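Local coordinates for protein serine protease inhibitor 2 (Anopheles gambiae, PDB 3PZF) that inhibits clip-domain serine proteases of the mosquito hemolymph, forming a covalent complex with one of them, and so restrains phenoloxidase activation and melanization, at residues 22-30 and 43-52; 286-297 and 332-343. All coordinates share one frame; numbering follows the deposited sequence. Where two conformers were deposited one is given.

Contact 1: residues 22-30 and 43-52; sequences QNEFDLMFV and LSPFSVKILL
Lys49 reaches Asp26 through a bend at its third torsion (chi3 -70°), while Phe25, with CG trans to the backbone N (chi1 171°), lays its ring beside the same lysine chain. These side chains belong to the packing of the first two helices of the serpin fold, helix A (from Glu24) on helix B (from Pro45), whose short axes pass 9.3 Å apart at 108°. The Phe25 side chain and the Lys49 chain run antiparallel to one another, Phe25 CD2 3.5 Å from Lys49 CG. Leu52 CD1 meets Phe25 CZ at 3.7 Å, and Val48 CG1 approaches the rim of the Phe25 ring roughly in its plane. Val48 also serves the next turn of helix A: its CG1 sits off-centre above one face of the Phe29 ring and its CG2 lies 3.8 Å from Phe29 CE2, while Leu43 CD1 stands at the edge of that ring. Val30 CG2 closes the far end against Pro45 CG at 3.6 Å. Helix B itself begins with Ser44 as N-cap, its OG accepting from Ser47 N and also bonded to Leu387 O. The charged pair is buried, so the salt bridge probably supplies each charge with its compensation. Lys49 NZ donates to the syn lone pair of Asp26 OD1 over 2.8 Å, and Asp26 OD2 rests 3.4 Å from Pro45 CB.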
loop_
_atom_site.group_PDB
_atom_site.type_symbol
_atom_site.label_atom_id
_atom_site.label_comp_id
_atom_site.label_asym_id
_atom_site.label_seq_id
_atom_site.Cartn_x
_atom_site.Cartn_y
_atom_site.Cartn_z
ATOM N N GLN A 22 -0.343 -11.275 -9.034
ATOM C CA GLN A 22 0.276 -12.073 -7.972
ATOM C C GLN A 22 -0.049 -11.404 -6.626
ATOM O O GLN A 22 0.834 -10.853 -5.952
ATOM C CB GLN A 22 1.796 -12.175 -8.171
ATOM C CG GLN A 22 2.167 -12.939 -9.419
ATOM C CD GLN A 22 3.660 -13.129 -9.582
ATOM O OE1 GLN A 22 4.123 -13.474 -10.667
ATOM N NE2 GLN A 22 4.422 -12.909 -8.509
ATOM N N ASN A 23 -1.323 -11.442 -6.245
ATOM C CA ASN A 23 -1.778 -10.637 -5.119
ATOM C C ASN A 23 -2.294 -11.490 -3.973
ATOM O O ASN A 23 -2.991 -10.987 -3.093
ATOM C CB ASN A 23 -2.851 -9.628 -5.566
ATOM C CG ASN A 23 -4.073 -10.309 -6.173
ATOM O OD1 ASN A 23 -4.075 -11.539 -6.386
ATOM N ND2 ASN A 23 -5.094 -9.524 -6.498
ATOM N N GLU A 24 -1.913 -12.769 -3.954
ATOM C CA GLU A 24 -2.353 -13.664 -2.886
ATOM C C GLU A 24 -1.951 -13.134 -1.513
ATOM O O GLU A 24 -2.778 -13.009 -0.611
ATOM C CB GLU A 24 -1.762 -15.073 -3.086
ATOM C CG GLU A 24 -2.258 -15.810 -4.338
ATOM C CD GLU A 24 -1.539 -15.405 -5.632
ATOM O OE1 GLU A 24 -0.460 -14.758 -5.576
ATOM O OE2 GLU A 24 -2.062 -15.750 -6.714
ATOM N N PHE A 25 -0.669 -12.847 -1.343
ATOM C CA PHE A 25 -0.177 -12.313 -0.075
ATOM C C PHE A 25 -0.814 -10.942 0.183
ATOM O O PHE A 25 -1.274 -10.664 1.283
ATOM C CB PHE A 25 1.341 -12.152 -0.068
ATOM C CG PHE A 25 1.831 -11.405 1.141
ATOM C CD1 PHE A 25 1.982 -12.054 2.353
ATOM C CD2 PHE A 25 2.001 -10.033 1.095
ATOM C CE1 PHE A 25 2.379 -11.355 3.485
ATOM C CE2 PHE A 25 2.382 -9.325 2.216
ATOM C CZ PHE A 25 2.572 -9.989 3.420
ATOM N N ASP A 26 -0.849 -10.095 -0.843
ATOM C CA ASP A 26 -1.404 -8.728 -0.692
ATOM C C ASP A 26 -2.794 -8.763 -0.073
ATOM O O ASP A 26 -3.053 -8.079 0.931
ATOM C CB ASP A 26 -1.484 -8.026 -2.053
ATOM C CG ASP A 26 -0.141 -8.026 -2.783
ATOM O OD1 ASP A 26 0.356 -9.126 -3.088
ATOM O OD2 ASP A 26 0.377 -6.936 -3.090
ATOM N N LEU A 27 -3.690 -9.550 -0.675
ATOM C CA LEU A 27 -5.066 -9.635 -0.213
ATOM C C LEU A 27 -5.168 -10.222 1.191
ATOM O O LEU A 27 -5.936 -9.727 1.999
ATOM C CB LEU A 27 -5.911 -10.433 -1.204
ATOM C CG LEU A 27 -6.012 -9.751 -2.573
ATOM C CD1 LEU A 27 -6.806 -10.566 -3.592
ATOM C CD2 LEU A 27 -6.644 -8.373 -2.395
ATOM N N MET A 28 -4.395 -11.265 1.477
ATOM C CA MET A 28 -4.343 -11.823 2.834
ATOM C C MET A 28 -3.929 -10.773 3.872
ATOM O O MET A 28 -4.559 -10.623 4.922
ATOM C CB MET A 28 -3.381 -13.031 2.867
ATOM C CG MET A 28 -3.197 -13.661 4.243
ATOM S SD MET A 28 -1.937 -14.984 4.271
ATOM C CE MET A 28 -0.482 -14.115 3.699
ATOM N N PHE A 29 -2.891 -10.002 3.577
ATOM C CA PHE A 29 -2.375 -9.056 4.552
ATOM C C PHE A 29 -3.326 -7.849 4.710
ATOM O O PHE A 29 -3.524 -7.329 5.800
ATOM C CB PHE A 29 -1.001 -8.554 4.099
ATOM C CG PHE A 29 -0.273 -7.760 5.135
ATOM C CD1 PHE A 29 0.277 -8.389 6.246
ATOM C CD2 PHE A 29 -0.115 -6.385 4.993
ATOM C CE1 PHE A 29 0.965 -7.648 7.209
ATOM C CE2 PHE A 29 0.581 -5.644 5.938
ATOM C CZ PHE A 29 1.115 -6.280 7.048
ATOM N N VAL A 30 -3.876 -7.396 3.602
ATOM C CA VAL A 30 -4.858 -6.304 3.634
ATOM C C VAL A 30 -6.021 -6.706 4.528
ATOM O O VAL A 30 -6.461 -5.937 5.381
ATOM C CB VAL A 30 -5.360 -5.973 2.227
ATOM C CG1 VAL A 30 -6.732 -5.297 2.290
ATOM C CG2 VAL A 30 -4.342 -5.056 1.516
ATOM N N LEU A 43 -2.581 1.353 3.112
ATOM C CA LEU A 43 -1.236 0.798 3.186
ATOM C C LEU A 43 -0.740 0.439 1.776
ATOM O O LEU A 43 -1.466 0.600 0.782
ATOM C CB LEU A 43 -1.241 -0.444 4.096
ATOM C CG LEU A 43 -2.003 -1.637 3.502
ATOM C CD1 LEU A 43 -1.275 -2.962 3.867
ATOM C CD2 LEU A 43 -3.455 -1.690 3.953
ATOM N N SER A 44 0.500 -0.022 1.681
ATOM C CA SER A 44 1.025 -0.435 0.378
ATOM C C SER A 44 1.420 -1.909 0.447
ATOM O O SER A 44 2.499 -2.238 0.928
ATOM C CB SER A 44 2.225 0.422 -0.037
ATOM O OG SER A 44 2.806 -0.102 -1.237
ATOM N N PRO A 45 0.526 -2.802 -0.016
ATOM C CA PRO A 45 0.828 -4.232 0.134
ATOM C C PRO A 45 2.048 -4.605 -0.678
ATOM O O PRO A 45 2.878 -5.377 -0.204
ATOM C CB PRO A 45 -0.428 -4.941 -0.406
ATOM C CG PRO A 45 -1.537 -3.859 -0.350
ATOM C CD PRO A 45 -0.839 -2.539 -0.536
ATOM N N PHE A 46 2.183 -4.055 -1.873
ATOM C CA PHE A 46 3.378 -4.374 -2.671
ATOM C C PHE A 46 4.652 -3.985 -1.877
ATOM O O PHE A 46 5.641 -4.727 -1.858
ATOM C CB PHE A 46 3.346 -3.629 -3.997
ATOM C CG PHE A 46 4.639 -3.712 -4.751
ATOM C CD1 PHE A 46 5.030 -4.913 -5.307
ATOM C CD2 PHE A 46 5.463 -2.599 -4.896
ATOM C CE1 PHE A 46 6.241 -5.017 -5.999
ATOM C CE2 PHE A 46 6.674 -2.697 -5.615
ATOM C CZ PHE A 46 7.052 -3.912 -6.145
ATOM N N SER A 47 4.634 -2.829 -1.204
ATOM C CA SER A 47 5.827 -2.396 -0.459
ATOM C C SER A 47 6.121 -3.344 0.677
ATOM O O SER A 47 7.270 -3.556 1.020
ATOM C CB SER A 47 5.635 -0.966 0.083
ATOM O OG SER A 47 5.626 -0.048 -1.007
ATOM N N VAL A 48 5.091 -3.921 1.275
ATOM C CA VAL A 48 5.321 -4.905 2.327
ATOM C C VAL A 48 6.098 -6.082 1.754
ATOM O O VAL A 48 7.001 -6.608 2.408
ATOM C CB VAL A 48 4.022 -5.394 2.991
ATOM C CG1 VAL A 48 4.320 -6.472 4.047
ATOM C CG2 VAL A 48 3.298 -4.228 3.656
ATOM N N LYS A 49 5.771 -6.493 0.533
ATOM C CA LYS A 49 6.497 -7.622 -0.046
ATOM C C LYS A 49 7.957 -7.258 -0.303
ATOM O O LYS A 49 8.846 -8.094 -0.131
ATOM C CB LYS A 49 5.805 -8.118 -1.315
ATOM C CG LYS A 49 4.366 -8.547 -1.023
ATOM C CD LYS A 49 3.807 -9.430 -2.181
ATOM C CE LYS A 49 3.565 -8.651 -3.461
ATOM N NZ LYS A 49 2.787 -9.513 -4.471
ATOM N N ILE A 50 8.210 -6.018 -0.703
ATOM C CA ILE A 50 9.596 -5.544 -0.829
ATOM C C ILE A 50 10.359 -5.679 0.519
ATOM O O ILE A 50 11.529 -6.112 0.537
ATOM C CB ILE A 50 9.660 -4.057 -1.292
ATOM C CG1 ILE A 50 9.105 -3.889 -2.717
ATOM C CG2 ILE A 50 11.106 -3.551 -1.262
ATOM C CD1 ILE A 50 9.788 -4.742 -3.739
ATOM N N LEU A 51 9.724 -5.286 1.615
ATOM C CA LEU A 51 10.356 -5.361 2.948
ATOM C C LEU A 51 10.698 -6.796 3.293
ATOM O O LEU A 51 11.783 -7.109 3.797
ATOM C CB LEU A 51 9.407 -4.827 4.044
ATOM C CG LEU A 51 8.962 -3.390 3.838
ATOM C CD1 LEU A 51 8.131 -2.873 5.040
ATOM C CD2 LEU A 51 10.211 -2.551 3.631
ATOM N N LEU A 52 9.740 -7.671 3.053
ATOM C CA LEU A 52 9.932 -9.093 3.313
ATOM C C LEU A 52 11.031 -9.677 2.444
ATOM O O LEU A 52 11.793 -10.506 2.910
ATOM C CB LEU A 52 8.633 -9.862 3.102
ATOM C CG LEU A 52 7.507 -9.491 4.079
ATOM C CD1 LEU A 52 6.214 -10.216 3.672
ATOM C CD2 LEU A 52 7.928 -9.851 5.500
#

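Contact 2: residues 286-297 and 332-343; sequences PKFKFDFSEQLN and RIFQKAGITINE
Strands 288-295 and 332-341 run antiparallel at 170°, their axes 4.8 Å apart, and pair regularly from Phe288-Ile341 to Gln295-Phe334; Ile339 N donates to Phe290 O at 2.9 Å, whereas Phe288 N to Ile341 O is weak. In a serpin these are strands 6 and 5 of central sheet A, the latter leading into the reactive-loop hinge at Leu344. Phe288 and Phe290 point to the same face as Ile339 and Ile341. Ile341 CG1 sits over the Phe288 ring, 3.7 Å from its centroid, and Ile339 CG2 over the Phe290 ring at 3.8 Å, touching the edge of Phe288 as well. On the other face, Asp291 and Lys336 form a long salt bridge, OD1 to NZ 4.0 Å, joined by a water that donates to the acid and accepts from Lys336 NZ, which also bonds to Glu165 O. Near one end Asn297 OD1 takes Ile333 N in its carbonyl plane at 3.0 Å, and Arg332 NH1 donates to Gln295 OE1, the guanidinium and amide planes 84° apart. Beyond the other end Lys287 NZ meets Glu343 OE2 on its syn side at 2.8 Å. The chemistry implies a pairing held by backbone bonds, with CH-pi packing on one face and charge pairing on the other and just before the hinge.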
loop_
_atom_site.group_PDB
_atom_site.type_symbol
_atom_site.label_atom_id
_atom_site.label_comp_id
_atom_site.label_asym_id
_atom_site.label_seq_id
_atom_site.Cartn_x
_atom_site.Cartn_y
_atom_site.Cartn_z
ATOM N N PRO A 286 -17.019 10.441 -1.791
ATOM C CA PRO A 286 -16.662 11.427 -0.770
ATOM C C PRO A 286 -15.189 11.758 -0.903
ATOM O O PRO A 286 -14.389 10.854 -1.179
ATOM C CB PRO A 286 -16.923 10.685 0.544
ATOM C CG PRO A 286 -16.698 9.225 0.205
ATOM C CD PRO A 286 -17.154 9.077 -1.242
ATOM N N LYS A 287 -14.827 13.014 -0.736
ATOM C CA LYS A 287 -13.424 13.387 -0.743
ATOM C C LYS A 287 -12.801 12.953 0.587
ATOM O O LYS A 287 -13.482 12.908 1.620
ATOM C CB LYS A 287 -13.284 14.895 -0.975
ATOM C CG LYS A 287 -13.735 15.300 -2.393
ATOM C CD LYS A 287 -13.497 16.761 -2.709
ATOM C CE LYS A 287 -14.616 17.640 -2.142
ATOM N NZ LYS A 287 -14.433 19.095 -2.464
ATOM N N PHE A 288 -11.514 12.607 0.557
ATOM C CA PHE A 288 -10.827 12.262 1.800
ATOM C C PHE A 288 -9.351 12.544 1.714
ATOM O O PHE A 288 -8.746 12.522 0.631
ATOM C CB PHE A 288 -11.088 10.804 2.221
ATOM C CG PHE A 288 -10.761 9.763 1.151
ATOM C CD1 PHE A 288 -11.775 9.183 0.368
ATOM C CD2 PHE A 288 -9.448 9.351 0.950
ATOM C CE1 PHE A 288 -11.475 8.188 -0.603
ATOM C CE2 PHE A 288 -9.137 8.380 -0.027
ATOM C CZ PHE A 288 -10.158 7.802 -0.810
ATOM N N LYS A 289 -8.784 12.845 2.878
ATOM C CA LYS A 289 -7.357 13.032 3.031
ATOM C C LYS A 289 -6.955 12.498 4.399
ATOM O O LYS A 289 -7.411 12.999 5.431
ATOM C CB LYS A 289 -7.025 14.521 2.941
ATOM C CG LYS A 289 -5.553 14.847 3.213
ATOM C CD LYS A 289 -5.277 16.316 3.042
ATOM C CE LYS A 289 -3.773 16.597 3.089
ATOM N NZ LYS A 289 -3.463 18.045 2.865
ATOM N N PHE A 290 -6.088 11.484 4.429
ATOM C CA PHE A 290 -5.675 10.924 5.712
ATOM C C PHE A 290 -4.383 10.136 5.555
ATOM O O PHE A 290 -3.892 9.907 4.447
ATOM C CB PHE A 290 -6.772 10.005 6.304
ATOM C CG PHE A 290 -6.957 8.669 5.564
ATOM C CD1 PHE A 290 -6.358 7.487 6.011
ATOM C CD2 PHE A 290 -7.786 8.596 4.443
ATOM C CE1 PHE A 290 -6.554 6.270 5.335
ATOM C CE2 PHE A 290 -7.971 7.403 3.751
ATOM C CZ PHE A 290 -7.372 6.229 4.199
ATOM N N ASP A 291 -3.823 9.742 6.682
ATOM C CA ASP A 291 -2.688 8.855 6.634
ATOM C C ASP A 291 -2.861 7.742 7.657
ATOM O O ASP A 291 -3.741 7.777 8.520
ATOM C CB ASP A 291 -1.386 9.627 6.814
ATOM C CG ASP A 291 -1.386 10.486 8.008
ATOM O OD1 ASP A 291 -1.473 9.942 9.125
ATOM O OD2 ASP A 291 -1.263 11.709 7.824
ATOM N N PHE A 292 -2.007 6.741 7.558
ATOM C CA PHE A 292 -2.201 5.544 8.351
ATOM C C PHE A 292 -0.811 4.958 8.540
ATOM O O PHE A 292 -0.066 4.800 7.571
ATOM C CB PHE A 292 -3.104 4.518 7.646
ATOM C CG PHE A 292 -3.366 3.297 8.484
ATOM C CD1 PHE A 292 -4.291 3.335 9.520
ATOM C CD2 PHE A 292 -2.632 2.126 8.288
ATOM C CE1 PHE A 292 -4.515 2.218 10.321
ATOM C CE2 PHE A 292 -2.850 1.005 9.092
ATOM C CZ PHE A 292 -3.804 1.059 10.106
ATOM N N SER A 293 -0.451 4.727 9.790
ATOM C CA SER A 293 0.870 4.219 10.149
ATOM C C SER A 293 0.667 2.976 10.998
ATOM O O SER A 293 -0.274 2.918 11.792
ATOM C CB SER A 293 1.620 5.280 10.956
ATOM O OG SER A 293 2.984 4.950 11.085
ATOM N N GLU A 294 1.542 1.989 10.874
ATOM C CA GLU A 294 1.412 0.790 11.689
ATOM C C GLU A 294 2.753 0.078 11.840
ATOM O O GLU A 294 3.574 0.084 10.925
ATOM C CB GLU A 294 0.392 -0.184 11.091
ATOM C CG GLU A 294 0.150 -1.408 11.976
ATOM C CD GLU A 294 -1.091 -2.185 11.609
ATOM O OE1 GLU A 294 -1.407 -2.264 10.401
ATOM O OE2 GLU A 294 -1.755 -2.717 12.525
ATOM N N GLN A 295 2.944 -0.546 12.987
ATOM C CA GLN A 295 4.092 -1.414 13.160
ATOM C C GLN A 295 3.614 -2.771 12.642
ATOM O O GLN A 295 2.546 -3.253 13.050
ATOM C CB GLN A 295 4.484 -1.475 14.631
ATOM C CG GLN A 295 5.548 -2.494 14.909
ATOM C CD GLN A 295 5.911 -2.501 16.390
ATOM O OE1 GLN A 295 6.085 -1.444 17.000
ATOM N NE2 GLN A 295 5.993 -3.685 16.974
ATOM N N LEU A 296 4.382 -3.367 11.729
ATOM C CA LEU A 296 3.913 -4.524 10.959
ATOM C C LEU A 296 4.234 -5.852 11.648
ATOM O O LEU A 296 3.747 -6.883 11.204
ATOM C CB LEU A 296 4.511 -4.524 9.545
ATOM C CG LEU A 296 4.236 -3.277 8.687
ATOM C CD1 LEU A 296 4.743 -3.504 7.229
ATOM C CD2 LEU A 296 2.716 -2.929 8.676
ATOM N N ASN A 297 5.010 -5.830 12.736
ATOM C CA ASN A 297 5.352 -7.080 13.438
ATOM C C ASN A 297 4.101 -7.931 13.711
ATOM O O ASN A 297 4.030 -9.110 13.339
ATOM C CB ASN A 297 6.066 -6.820 14.779
ATOM C CG ASN A 297 7.404 -6.111 14.617
ATOM O OD1 ASN A 297 7.537 -5.210 13.799
ATOM N ND2 ASN A 297 8.408 -6.514 15.415
ATOM N N ARG A 332 11.838 -3.891 14.749
ATOM C CA ARG A 332 10.490 -3.385 14.447
ATOM C C ARG A 332 10.415 -2.995 12.992
ATOM O O ARG A 332 11.417 -2.536 12.430
ATOM C CB ARG A 332 10.210 -2.149 15.286
ATOM C CG ARG A 332 10.174 -2.414 16.793
ATOM C CD ARG A 332 9.848 -1.157 17.537
ATOM N NE ARG A 332 10.058 -1.309 18.975
ATOM C CZ ARG A 332 9.101 -1.213 19.899
ATOM N NH1 ARG A 332 7.836 -0.966 19.553
ATOM N NH2 ARG A 332 9.414 -1.363 21.180
ATOM N N ILE A 333 9.239 -3.190 12.386
ATOM C CA ILE A 333 8.988 -2.784 11.012
ATOM C C ILE A 333 7.861 -1.766 11.037
ATOM O O ILE A 333 6.795 -2.018 11.606
ATOM C CB ILE A 333 8.559 -3.981 10.118
ATOM C CG1 ILE A 333 9.663 -5.049 10.127
ATOM C CG2 ILE A 333 8.276 -3.516 8.695
ATOM C CD1 ILE A 333 9.320 -6.296 9.326
ATOM N N PHE A 334 8.090 -0.612 10.425
ATOM C CA PHE A 334 7.057 0.428 10.386
ATOM C C PHE A 334 6.723 0.757 8.936
ATOM O O PHE A 334 7.617 0.836 8.087
ATOM C CB PHE A 334 7.544 1.707 11.076
ATOM C CG PHE A 334 7.782 1.567 12.567
ATOM C CD1 PHE A 334 6.717 1.586 13.460
ATOM C CD2 PHE A 334 9.069 1.474 13.069
ATOM C CE1 PHE A 334 6.938 1.475 14.826
ATOM C CE2 PHE A 334 9.300 1.353 14.434
ATOM C CZ PHE A 334 8.229 1.365 15.312
ATOM N N GLN A 335 5.438 0.965 8.639
ATOM C CA GLN A 335 5.070 1.464 7.329
ATOM C C GLN A 335 4.088 2.612 7.506
ATOM O O GLN A 335 3.211 2.555 8.377
ATOM C CB GLN A 335 4.384 0.374 6.479
ATOM C CG GLN A 335 3.924 0.915 5.143
ATOM C CD GLN A 335 3.393 -0.154 4.175
ATOM O OE1 GLN A 335 4.070 -0.551 3.215
ATOM N NE2 GLN A 335 2.157 -0.567 4.388
ATOM N N LYS A 336 4.234 3.662 6.714
ATOM C CA LYS A 336 3.221 4.731 6.743
ATOM C C LYS A 336 2.910 5.163 5.319
ATOM O O LYS A 336 3.776 5.150 4.444
ATOM C CB LYS A 336 3.700 5.932 7.551
ATOM C CG LYS A 336 2.617 7.032 7.738
ATOM C CD LYS A 336 3.059 8.017 8.895
ATOM C CE LYS A 336 1.908 8.945 9.318
ATOM N NZ LYS A 336 2.243 9.801 10.549
ATOM N N ALA A 337 1.649 5.528 5.091
ATOM C CA ALA A 337 1.174 5.949 3.769
ATOM C C ALA A 337 0.143 7.049 3.942
ATOM O O ALA A 337 -0.667 6.970 4.855
ATOM C CB ALA A 337 0.528 4.776 3.048
ATOM N N GLY A 338 0.157 8.046 3.065
ATOM C CA GLY A 338 -0.926 9.035 3.049
ATOM C C GLY A 338 -1.692 8.912 1.742
ATOM O O GLY A 338 -1.151 8.478 0.739
ATOM N N ILE A 339 -2.954 9.299 1.728
ATOM C CA ILE A 339 -3.735 9.233 0.481
ATOM C C ILE A 339 -4.715 10.389 0.540
ATOM O O ILE A 339 -5.222 10.724 1.603
ATOM C CB ILE A 339 -4.489 7.911 0.341
ATOM C CG1 ILE A 339 -5.159 7.774 -1.053
ATOM C CG2 ILE A 339 -5.494 7.739 1.494
ATOM C CD1 ILE A 339 -4.158 7.665 -2.256
ATOM N N THR A 340 -4.941 10.999 -0.619
ATOM C CA THR A 340 -5.920 12.070 -0.790
ATOM C C THR A 340 -6.659 11.798 -2.079
ATOM O O THR A 340 -6.051 11.362 -3.059
ATOM C CB THR A 340 -5.208 13.405 -0.935
ATOM O OG1 THR A 340 -4.388 13.638 0.225
ATOM C CG2 THR A 340 -6.237 14.562 -1.105
ATOM N N ILE A 341 -7.974 11.983 -2.101
ATOM C CA ILE A 341 -8.640 12.147 -3.389
ATOM C C ILE A 341 -9.489 13.420 -3.338
ATOM O O ILE A 341 -10.153 13.720 -2.328
ATOM C CB ILE A 341 -9.522 10.917 -3.868
ATOM C CG1 ILE A 341 -10.764 10.725 -2.982
ATOM C CG2 ILE A 341 -8.654 9.622 -3.966
ATOM C CD1 ILE A 341 -11.738 9.649 -3.490
ATOM N N ASN A 342 -9.432 14.176 -4.431
ATOM C CA ASN A 342 -10.366 15.267 -4.665
ATOM C C ASN A 342 -10.819 15.310 -6.136
ATOM O O ASN A 342 -10.659 14.329 -6.863
ATOM C CB ASN A 342 -9.759 16.603 -4.210
ATOM C CG ASN A 342 -8.589 17.043 -5.058
ATOM O OD1 ASN A 342 -8.253 16.419 -6.050
ATOM N ND2 ASN A 342 -7.982 18.168 -4.682
ATOM N N GLU A 343 -11.384 16.428 -6.584
ATOM C CA GLU A 343 -11.920 16.500 -7.948
ATOM C C GLU A 343 -10.867 16.308 -9.026
ATOM O O GLU A 343 -11.176 15.901 -10.131
ATOM C CB GLU A 343 -12.560 17.862 -8.179
ATOM C CG GLU A 343 -13.833 18.075 -7.356
ATOM C CD GLU A 343 -13.567 18.623 -5.962
ATOM O OE1 GLU A 343 -12.391 18.756 -5.525
ATOM O OE2 GLU A 343 -14.560 18.926 -5.292
HETATM O O HOH W 1 -11.401 20.035 -3.374
HETATM O O HOH W 2 -0.241 11.260 10.960
#

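In the fold
Contacts 1 and 2 are both largely buried, their centres about 15 Å apart, and they join different elements: two helices in 22-30/43-52, with Leu43 of the short strand just before the second, and two strands of sheet A in 286-297/332-343. They meet where helix 45-58 lies on the sheet, Leu51 CD1 being 3.7 Å from Ile333 CG2, with Gln335 packed against Leu43 and Ser47. Contact 1 has no backbone bond between its segments and depends on apolar side-chain contacts with one enclosed salt bridge. In contact 2 main-chain bonds dominate, while its ionic groups employ water and include partly exposed Asp291. Helix 45-58 therefore has one side turned to helix 24-35 and another to the strand preceding the hinge.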